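Local coordinates for lipid-transfer protein (Thermomonospora curvata, PDB 6OK1) that is a thiolase-fold protein named for lipid transfer, which assembles with the DUF35 protein ChsH2, at residues G14-K20 with Q216-Q222; I267-V273 with T378-G384; D49-T55 with L73-V79. One frame throughout, in Å; residues are numbered along the deposited sequence.

Interaction 1: G14-K20 with Q216-Q222; sequences GATEFSK and QESDGGQ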
loop_
_atom_site.group_PDB
_atom_site.type_symbol
_atom_site.label_atom_id
_atom_site.label_comp_id
_atom_site.label_asym_id
_atom_site.label_seq_id
_atom_site.Cartn_x
_atom_site.Cartn_y
_atom_site.Cartn_z
ATOM N N GLY A 14 22.095 2.279 -2.455
ATOM C CA GLY A 14 22.217 3.548 -3.137
ATOM C C GLY A 14 21.408 4.600 -2.431
ATOM O O GLY A 14 20.304 4.331 -1.945
ATOM N N ALA A 15 21.945 5.808 -2.368
ATOM C CA ALA A 15 21.272 6.892 -1.667
ATOM C C ALA A 15 21.590 8.213 -2.345
ATOM O O ALA A 15 22.633 8.364 -2.992
ATOM C CB ALA A 15 21.705 6.948 -0.199
ATOM N N THR A 16 20.657 9.153 -2.224
ATOM C CA THR A 16 20.946 10.548 -2.487
ATOM C C THR A 16 21.675 11.093 -1.278
ATOM O O THR A 16 21.796 10.421 -0.248
ATOM C CB THR A 16 19.667 11.362 -2.730
ATOM O OG1 THR A 16 18.906 11.459 -1.516
ATOM C CG2 THR A 16 18.826 10.714 -3.805
ATOM N N GLU A 17 22.128 12.337 -1.381
ATOM C CA GLU A 17 22.480 13.057 -0.176
ATOM C C GLU A 17 21.227 13.226 0.670
ATOM O O GLU A 17 20.112 13.333 0.145
ATOM C CB GLU A 17 23.112 14.419 -0.515
ATOM C CG GLU A 17 22.131 15.566 -0.701
ATOM C CD GLU A 17 21.306 15.471 -1.985
ATOM O OE1 GLU A 17 21.654 14.648 -2.861
ATOM O OE2 GLU A 17 20.318 16.243 -2.108
ATOM N N PHE A 18 21.403 13.148 1.985
ATOM C CA PHE A 18 20.358 13.449 2.943
ATOM C C PHE A 18 20.502 14.905 3.360
ATOM O O PHE A 18 21.582 15.319 3.800
ATOM C CB PHE A 18 20.465 12.523 4.162
ATOM C CG PHE A 18 20.498 11.062 3.808
ATOM C CD1 PHE A 18 19.742 10.590 2.752
ATOM C CD2 PHE A 18 21.279 10.160 4.524
ATOM C CE1 PHE A 18 19.750 9.235 2.417
ATOM C CE2 PHE A 18 21.268 8.797 4.213
ATOM C CZ PHE A 18 20.505 8.344 3.149
ATOM N N SER A 19 19.434 15.683 3.224
ATOM C CA SER A 19 19.562 17.120 3.459
ATOM C C SER A 19 18.285 17.657 4.085
ATOM O O SER A 19 17.400 16.899 4.503
ATOM C CB SER A 19 19.878 17.847 2.145
ATOM O OG SER A 19 18.711 17.961 1.355
ATOM N N LYS A 20 18.210 18.982 4.189
ATOM C CA LYS A 20 17.000 19.675 4.590
ATOM C C LYS A 20 16.357 20.412 3.424
ATOM O O LYS A 20 15.368 21.125 3.625
ATOM C CB LYS A 20 17.304 20.668 5.720
ATOM C CG LYS A 20 18.077 20.049 6.870
ATOM C CD LYS A 20 17.279 18.931 7.534
ATOM C CE LYS A 20 18.053 18.339 8.719
ATOM N NZ LYS A 20 17.403 17.135 9.306
ATOM N N GLN A 216 14.975 14.957 13.523
ATOM C CA GLN A 216 14.440 15.965 12.613
ATOM C C GLN A 216 14.022 15.294 11.309
ATOM O O GLN A 216 14.435 14.172 10.997
ATOM C CB GLN A 216 15.488 17.038 12.305
ATOM C CG GLN A 216 16.020 17.852 13.498
ATOM C CD GLN A 216 16.912 19.018 13.046
ATOM O OE1 GLN A 216 17.031 19.294 11.857
ATOM N NE2 GLN A 216 17.538 19.696 13.996
ATOM N N GLU A 217 13.208 15.997 10.537
ATOM C CA GLU A 217 12.824 15.479 9.238
ATOM C C GLU A 217 13.927 15.711 8.201
ATOM O O GLU A 217 14.806 16.570 8.353
ATOM C CB GLU A 217 11.533 16.135 8.779
ATOM C CG GLU A 217 10.411 15.999 9.814
ATOM C CD GLU A 217 9.089 16.486 9.326
ATOM O OE1 GLU A 217 8.990 17.690 9.005
ATOM O OE2 GLU A 217 8.154 15.654 9.267
ATOM N N SER A 218 13.849 14.929 7.117
ATOM C CA SER A 218 14.876 14.886 6.096
ATOM C C SER A 218 14.264 14.896 4.703
ATOM O O SER A 218 13.127 14.462 4.495
ATOM C CB SER A 218 15.736 13.628 6.211
ATOM O OG SER A 218 16.356 13.500 7.481
ATOM N N ASP A 219 15.060 15.382 3.748
ATOM C CA ASP A 219 14.844 15.173 2.328
ATOM C C ASP A 219 15.880 14.161 1.852
ATOM O O ASP A 219 17.063 14.263 2.201
ATOM C CB ASP A 219 15.037 16.451 1.513
ATOM C CG ASP A 219 13.955 17.503 1.716
ATOM O OD1 ASP A 219 13.005 17.341 2.517
ATOM O OD2 ASP A 219 14.069 18.532 1.006
ATOM N N GLY A 220 15.448 13.196 1.059
ATOM C CA GLY A 220 16.385 12.247 0.500
ATOM C C GLY A 220 15.721 10.952 0.071
ATOM O O GLY A 220 14.524 10.737 0.278
ATOM N N GLY A 221 16.536 10.102 -0.539
ATOM C CA GLY A 221 16.080 8.797 -1.024
ATOM C C GLY A 221 17.096 7.711 -0.737
ATOM O O GLY A 221 18.303 7.955 -0.693
ATOM N N GLN A 222 16.581 6.493 -0.513
ATOM C CA GLN A 222 17.387 5.318 -0.203
ATOM C C GLN A 222 16.836 4.128 -0.972
ATOM O O GLN A 222 15.617 3.914 -0.998
ATOM C CB GLN A 222 17.371 5.007 1.296
ATOM C CG GLN A 222 18.109 3.756 1.697
ATOM C CD GLN A 222 19.618 3.945 1.702
ATOM O OE1 GLN A 222 20.154 4.739 2.480
ATOM N NE2 GLN A 222 20.308 3.178 0.866
HETATM O O HOH W 1 18.279 15.356 6.829
#
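K20, D219 and Q222 contribute large buried areas, and they sit at different points along a pair of antiparallel segments. The CA-to-CB bond of K20 points away, yet its long aliphatic arm folds back so that NZ reaches the backbone: NZ donates to E217 O at 2.8 Å and, weakly, to Q216 OE1 at 3.4 Å. A water accepts from K20 NZ at 3.2 Å and donates to S19 O at 2.9 Å. The same ammonium makes a cation-pi contact with W188. D219 pairs through its backbone, S19 N to D219 O and D219 N to S19 O both measuring 2.9 Å, while its carboxylate accepts from the backbone N of R114 and S22 and bonds to S115 OG. In this mixed sheet of the N-terminal half of the thiolase fold, G14 and A15 end strand 8-15 and D219 to Q222 begin the adjacent antiparallel strand 219-228; beyond A15 the first segment is loop. Between the bridges at S19 and A15 the register slips by one residue. Here T16 N donates to G221 O (3.1 Å), and the threonine hydroxyl stands in for a backbone carbonyl, accepting from G221 N at T16 OG1 (2.9 Å). G220 must be glycine: a CB would clash with F18 CD1 and, at these backbone angles, jam against the preceding carbonyl oxygen. Q222, opposite A15 in a non-hydrogen-bonded pair, bends its flexible side chain so that OE1 lies 3.7 Å from F18 CZ, at the ring edge.

Interaction 2: I267-V273 with T378-G384; sequences IPEMGLV and TGVPTSG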
loop_
_atom_site.group_PDB
_atom_site.type_symbol
_atom_site.label_atom_id
_atom_site.label_comp_id
_atom_site.label_asym_id
_atom_site.label_seq_id
_atom_site.Cartn_x
_atom_site.Cartn_y
_atom_site.Cartn_z
ATOM N N ILE A 267 7.140 -3.798 23.646
ATOM C CA ILE A 267 6.704 -3.660 22.254
ATOM C C ILE A 267 6.442 -5.077 21.767
ATOM O O ILE A 267 7.304 -5.674 21.118
ATOM C CB ILE A 267 7.736 -2.976 21.352
ATOM C CG1 ILE A 267 8.281 -1.680 21.956
ATOM C CG2 ILE A 267 7.096 -2.688 19.993
ATOM C CD1 ILE A 267 9.489 -1.168 21.220
ATOM N N PRO A 268 5.282 -5.650 22.084
ATOM C CA PRO A 268 5.056 -7.072 21.782
ATOM C C PRO A 268 5.240 -7.400 20.320
ATOM O O PRO A 268 5.691 -8.501 19.973
ATOM C CB PRO A 268 3.605 -7.286 22.215
ATOM C CG PRO A 268 3.296 -6.177 23.146
ATOM C CD PRO A 268 4.173 -5.039 22.834
ATOM N N GLU A 269 4.886 -6.464 19.443
ATOM C CA GLU A 269 5.033 -6.731 18.022
ATOM C C GLU A 269 6.500 -6.819 17.614
ATOM O O GLU A 269 6.836 -7.550 16.670
ATOM C CB GLU A 269 4.264 -5.665 17.219
ATOM C CG GLU A 269 4.693 -4.209 17.433
ATOM C CD GLU A 269 3.999 -3.471 18.572
ATOM O OE1 GLU A 269 3.521 -4.112 19.539
ATOM O OE2 GLU A 269 3.907 -2.199 18.505
ATOM N N MET A 270 7.402 -6.134 18.329
ATOM C CA MET A 270 8.823 -6.312 18.061
ATOM C C MET A 270 9.335 -7.615 18.658
ATOM O O MET A 270 10.226 -8.240 18.075
ATOM C CB MET A 270 9.642 -5.128 18.609
ATOM C CG MET A 270 11.089 -5.077 18.097
ATOM S SD MET A 270 11.140 -4.780 16.304
ATOM C CE MET A 270 10.725 -3.027 16.215
ATOM N N GLY A 271 8.781 -8.051 19.787
ATOM C CA GLY A 271 9.101 -9.382 20.276
ATOM C C GLY A 271 8.747 -10.457 19.266
ATOM O O GLY A 271 9.497 -11.424 19.084
ATOM N N LEU A 272 7.615 -10.288 18.581
ATOM C CA LEU A 272 7.175 -11.257 17.583
ATOM C C LEU A 272 8.096 -11.248 16.373
ATOM O O LEU A 272 8.420 -12.308 15.824
ATOM C CB LEU A 272 5.733 -10.931 17.185
ATOM C CG LEU A 272 5.135 -11.689 16.021
ATOM C CD1 LEU A 272 5.093 -13.144 16.367
ATOM C CD2 LEU A 272 3.715 -11.152 15.811
ATOM N N VAL A 273 8.515 -10.058 15.924
ATOM C CA VAL A 273 9.565 -9.973 14.905
ATOM C C VAL A 273 10.805 -10.732 15.342
ATOM O O VAL A 273 11.343 -11.560 14.599
ATOM C CB VAL A 273 9.907 -8.501 14.623
ATOM C CG1 VAL A 273 11.215 -8.365 13.886
ATOM C CG2 VAL A 273 8.760 -7.873 13.829
ATOM N N THR A 378 8.902 1.829 15.374
ATOM C CA THR A 378 8.361 1.408 16.651
ATOM C C THR A 378 7.056 2.135 16.969
ATOM O O THR A 378 6.856 3.314 16.624
ATOM C CB THR A 378 9.404 1.646 17.749
ATOM O OG1 THR A 378 9.921 2.966 17.609
ATOM C CG2 THR A 378 10.555 0.691 17.593
ATOM N N GLY A 379 6.153 1.412 17.636
ATOM C CA GLY A 379 4.820 1.892 17.901
ATOM C C GLY A 379 3.805 1.518 16.850
ATOM O O GLY A 379 2.616 1.788 17.033
ATOM N N VAL A 380 4.252 0.889 15.772
ATOM C CA VAL A 380 3.402 0.523 14.639
ATOM C C VAL A 380 3.652 -0.947 14.325
ATOM O O VAL A 380 4.673 -1.518 14.716
ATOM C CB VAL A 380 3.718 1.383 13.388
ATOM C CG1 VAL A 380 3.169 2.788 13.505
ATOM C CG2 VAL A 380 5.232 1.411 13.118
ATOM N N PRO A 381 2.765 -1.564 13.558
ATOM C CA PRO A 381 3.156 -2.820 12.902
ATOM C C PRO A 381 4.521 -2.641 12.276
ATOM O O PRO A 381 4.778 -1.652 11.571
ATOM C CB PRO A 381 2.073 -3.006 11.846
ATOM C CG PRO A 381 0.907 -2.312 12.378
ATOM C CD PRO A 381 1.447 -1.104 13.131
ATOM N N THR A 382 5.396 -3.609 12.518
ATOM C CA THR A 382 6.807 -3.383 12.303
ATOM C C THR A 382 7.435 -4.598 11.635
ATOM O O THR A 382 6.752 -5.502 11.134
ATOM C CB THR A 382 7.458 -2.964 13.640
ATOM O OG1 THR A 382 8.789 -2.496 13.405
ATOM C CG2 THR A 382 7.481 -4.083 14.676
ATOM N N SER A 383 8.756 -4.582 11.589
ATOM C CA SER A 383 9.532 -5.582 10.859
ATOM C C SER A 383 10.981 -5.546 11.321
ATOM O O SER A 383 11.411 -4.638 12.031
ATOM C CB SER A 383 9.415 -5.356 9.331
ATOM O OG SER A 383 9.727 -4.021 8.961
ATOM N N GLY A 384 11.739 -6.560 10.902
ATOM C CA GLY A 384 13.143 -6.655 11.251
ATOM C C GLY A 384 13.869 -7.525 10.256
ATOM O O GLY A 384 13.251 -8.275 9.489
HETATM O O HOH W 2 6.219 -1.330 17.140
#
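Helix 268-273 runs at 31° to strand 382-384, with their axes 7.8 Å apart at closest approach and both heading roughly the same way. This is helix-on-sheet packing in the C-terminal half of the thiolase fold, and no direct hydrogen bond joins the two segments. I267 occupies the N-cap position, where I267 O accepts from G271 N at 3.1 Å, while its side chain packs toward T378. Farther along, M270 CE comes 3.5 Å from T382 OG1, a hydroxyl hydrogen-bonded to G377 O. Beta-branched V273 packs its two methyls on the strand: V273 CG2 is 4.1 Å from T382 CG2, and V273 CG1 lies 3.5 Å from G384 N, so close that any CB on G384 would collide with it, which makes glycine fitting there. P381, whose CA-to-CB bond points away from the helix, packs on F76 of the second subunit. E269 is buried with its charge met by R261. Its OE2 accepts from Q253 and from a water at 2.8 Å; that water accepts from G379 N at 2.8 Å and donates to V380 O at 2.9 Å.

Interaction 3: D49-T55 with L73-V79; sequences DGLVTFT and LKFFSRV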
loop_
_atom_site.group_PDB
_atom_site.type_symbol
_atom_site.label_atom_id
_atom_site.label_comp_id
_atom_site.label_asym_id
_atom_site.label_seq_id
_atom_site.Cartn_x
_atom_site.Cartn_y
_atom_site.Cartn_z
ATOM N N ASP A 49 13.327 -6.708 -12.117
ATOM C CA ASP A 49 11.971 -7.149 -12.422
ATOM C C ASP A 49 11.030 -7.005 -11.232
ATOM O O ASP A 49 9.873 -7.449 -11.314
ATOM C CB ASP A 49 11.969 -8.590 -12.955
ATOM C CG ASP A 49 12.678 -9.573 -12.060
ATOM O OD1 ASP A 49 13.071 -9.213 -10.938
ATOM O OD2 ASP A 49 12.839 -10.744 -12.497
ATOM N N GLY A 50 11.476 -6.376 -10.153
ATOM C CA GLY A 50 10.611 -6.148 -9.004
ATOM C C GLY A 50 10.914 -4.827 -8.333
ATOM O O GLY A 50 12.069 -4.381 -8.277
ATOM N N LEU A 51 9.859 -4.202 -7.788
ATOM C CA LEU A 51 9.982 -2.961 -7.027
ATOM C C LEU A 51 9.072 -3.017 -5.810
ATOM O O LEU A 51 7.895 -3.363 -5.937
ATOM C CB LEU A 51 9.603 -1.734 -7.867
ATOM C CG LEU A 51 10.604 -1.318 -8.954
ATOM C CD1 LEU A 51 10.065 -0.150 -9.794
ATOM C CD2 LEU A 51 11.966 -0.956 -8.383
ATOM N N VAL A 52 9.607 -2.636 -4.653
ATOM C CA VAL A 52 8.857 -2.617 -3.396
ATOM C C VAL A 52 9.050 -1.254 -2.734
ATOM O O VAL A 52 10.170 -0.745 -2.655
ATOM C CB VAL A 52 9.299 -3.751 -2.449
ATOM C CG1 VAL A 52 8.411 -3.773 -1.222
ATOM C CG2 VAL A 52 9.253 -5.133 -3.168
ATOM N N THR A 53 7.967 -0.652 -2.251
ATOM C CA THR A 53 8.118 0.584 -1.475
ATOM C C THR A 53 7.033 0.621 -0.403
ATOM O O THR A 53 6.376 -0.389 -0.117
ATOM C CB THR A 53 8.131 1.822 -2.390
ATOM O OG1 THR A 53 8.416 2.993 -1.625
ATOM C CG2 THR A 53 6.823 2.023 -3.112
ATOM N N PHE A 54 6.900 1.775 0.242
ATOM C CA PHE A 54 5.922 2.007 1.294
ATOM C C PHE A 54 4.579 2.418 0.690
ATOM O O PHE A 54 4.525 3.043 -0.371
ATOM C CB PHE A 54 6.363 3.145 2.220
ATOM C CG PHE A 54 7.604 2.874 3.082
ATOM C CD1 PHE A 54 8.610 1.950 2.726
ATOM C CD2 PHE A 54 7.773 3.629 4.240
ATOM C CE1 PHE A 54 9.741 1.801 3.529
ATOM C CE2 PHE A 54 8.916 3.468 5.052
ATOM C CZ PHE A 54 9.865 2.550 4.706
ATOM N N THR A 55 3.497 2.173 1.431
ATOM C CA THR A 55 2.182 2.590 0.919
ATOM C C THR A 55 2.143 4.087 0.614
ATOM O O THR A 55 1.536 4.512 -0.385
ATOM C CB THR A 55 1.067 2.217 1.904
ATOM O OG1 THR A 55 1.442 2.602 3.230
ATOM C CG2 THR A 55 0.868 0.772 1.916
ATOM N N LEU A 73 7.836 -5.193 -15.087
ATOM C CA LEU A 73 7.915 -5.721 -13.739
ATOM C C LEU A 73 7.074 -6.981 -13.591
ATOM O O LEU A 73 5.938 -7.049 -14.069
ATOM C CB LEU A 73 7.425 -4.708 -12.726
ATOM C CG LEU A 73 8.163 -3.364 -12.657
ATOM C CD1 LEU A 73 7.366 -2.376 -11.822
ATOM C CD2 LEU A 73 9.543 -3.535 -12.074
ATOM N N LYS A 74 7.617 -7.942 -12.856
ATOM C CA LYS A 74 6.890 -9.130 -12.444
ATOM C C LYS A 74 6.502 -9.096 -10.967
ATOM O O LYS A 74 5.872 -10.044 -10.481
ATOM C CB LYS A 74 7.742 -10.371 -12.716
ATOM C CG LYS A 74 8.012 -10.555 -14.190
ATOM C CD LYS A 74 8.901 -11.787 -14.441
ATOM C CE LYS A 74 9.151 -12.057 -15.898
ATOM N NZ LYS A 74 10.140 -13.188 -16.069
ATOM N N PHE A 75 6.877 -8.044 -10.240
ATOM C CA PHE A 75 6.625 -7.972 -8.804
ATOM C C PHE A 75 6.580 -6.513 -8.385
ATOM O O PHE A 75 7.490 -5.738 -8.721
ATOM C CB PHE A 75 7.730 -8.727 -8.020
ATOM C CG PHE A 75 7.481 -8.802 -6.545
ATOM C CD1 PHE A 75 6.422 -9.544 -6.041
ATOM C CD2 PHE A 75 8.328 -8.175 -5.659
ATOM C CE1 PHE A 75 6.206 -9.636 -4.695
ATOM C CE2 PHE A 75 8.094 -8.264 -4.289
ATOM C CZ PHE A 75 7.056 -8.995 -3.821
ATOM N N PHE A 76 5.499 -6.121 -7.702
ATOM C CA PHE A 76 5.398 -4.759 -7.182
ATOM C C PHE A 76 4.408 -4.756 -6.029
ATOM O O PHE A 76 3.239 -5.118 -6.208
ATOM C CB PHE A 76 5.000 -3.749 -8.288
ATOM C CG PHE A 76 3.975 -4.270 -9.266
ATOM C CD1 PHE A 76 4.361 -5.061 -10.353
ATOM C CD2 PHE A 76 2.645 -3.952 -9.116
ATOM C CE1 PHE A 76 3.416 -5.544 -11.253
ATOM C CE2 PHE A 76 1.683 -4.419 -10.012
ATOM C CZ PHE A 76 2.072 -5.224 -11.082
ATOM N N SER A 77 4.866 -4.329 -4.856
ATOM C CA SER A 77 4.086 -4.458 -3.632
ATOM C C SER A 77 4.433 -3.305 -2.708
ATOM O O SER A 77 5.457 -2.625 -2.877
ATOM C CB SER A 77 4.372 -5.787 -2.915
ATOM O OG SER A 77 5.720 -5.799 -2.434
ATOM N N ARG A 78 3.580 -3.129 -1.712
ATOM C CA ARG A 78 3.756 -2.101 -0.696
ATOM C C ARG A 78 3.587 -2.713 0.679
ATOM O O ARG A 78 2.872 -3.701 0.859
ATOM C CB ARG A 78 2.748 -0.969 -0.810
ATOM C CG ARG A 78 2.654 -0.354 -2.185
ATOM C CD ARG A 78 3.896 0.358 -2.603
ATOM N NE ARG A 78 3.636 1.058 -3.855
ATOM C CZ ARG A 78 3.356 2.358 -3.986
ATOM N NH1 ARG A 78 3.324 3.187 -2.937
ATOM N NH2 ARG A 78 3.161 2.856 -5.210
ATOM N N VAL A 79 4.233 -2.092 1.663
ATOM C CA VAL A 79 3.993 -2.401 3.064
ATOM C C VAL A 79 3.626 -1.099 3.756
ATOM O O VAL A 79 4.194 -0.047 3.440
ATOM C CB VAL A 79 5.227 -3.072 3.706
ATOM C CG1 VAL A 79 4.964 -3.340 5.185
ATOM C CG2 VAL A 79 5.560 -4.391 2.967
HETATM O O HOH W 3 11.943 -13.317 -13.122
#
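Strands 50-54 and 75-79 run parallel, their axes 5° apart in direction and 4.7 Å apart in space, and backbone bonds alternate along them. D49 O takes two donors, K74 N at 2.8 Å and, weakly, F75 N at 3.2 Å. L51 N then gives to F75 O (3.0 Å), S77 N weakly to L51 O (3.4 Å), T53 N to S77 O (3.3 Å), V79 N to T53 O (3.3 Å) and T55 N to V79 O (3.1 Å). R78 suits its buried place because its guanidinium nitrogens all have hydrogen-bonding partners: NH1 serves F54 O at 2.8 Å and also D57 O, NH2 forms a salt bridge with E61, and NE is bonded outside the two segments; T53 CG2 lies over one guanidinium face. The D49 carboxylate accepts from V104 N and E103 N, T53 OG1 bonds to Y108 O, and S77 OG to Q92. Apolar V52 and F75 meet at 3.5 Å (CG2 to CE2). The two strands belong to a beta-alpha-beta unit whose helix 61-68 packs against L51 and F76, while helix 86-98 packs on V52, F54 and F75. Strand 104-112 flanks 50-54, and beyond 75-79, an edge strand of the sheet within this chain, lies the second subunit, whose Q247 accepts from F76 N.

All three contacts involve one mixed sheet, whose strands run, from one edge, 75-79, 50-54, 104-112, 219-228, 8-15, 240-248, 382-388, 371-375, 290-292. Interaction 3 lies at that edge; interaction 1 follows after one intervening strand, 104-112, and strand 240-248 separates it from 382-388, on which the helix of interaction 2 packs. Their centres are 21 to 25 Å apart, and none touches another. Along the chain interaction 1 opens first and closes only after interaction 3 is complete; all four of their segments lie within the N-terminal thiolase half. Interaction 2 follows in the C-terminal half, across the chain's centre from interaction 1. Edge strand 75-79 and the helix-strand pair of interaction 2 both contact the second subunit.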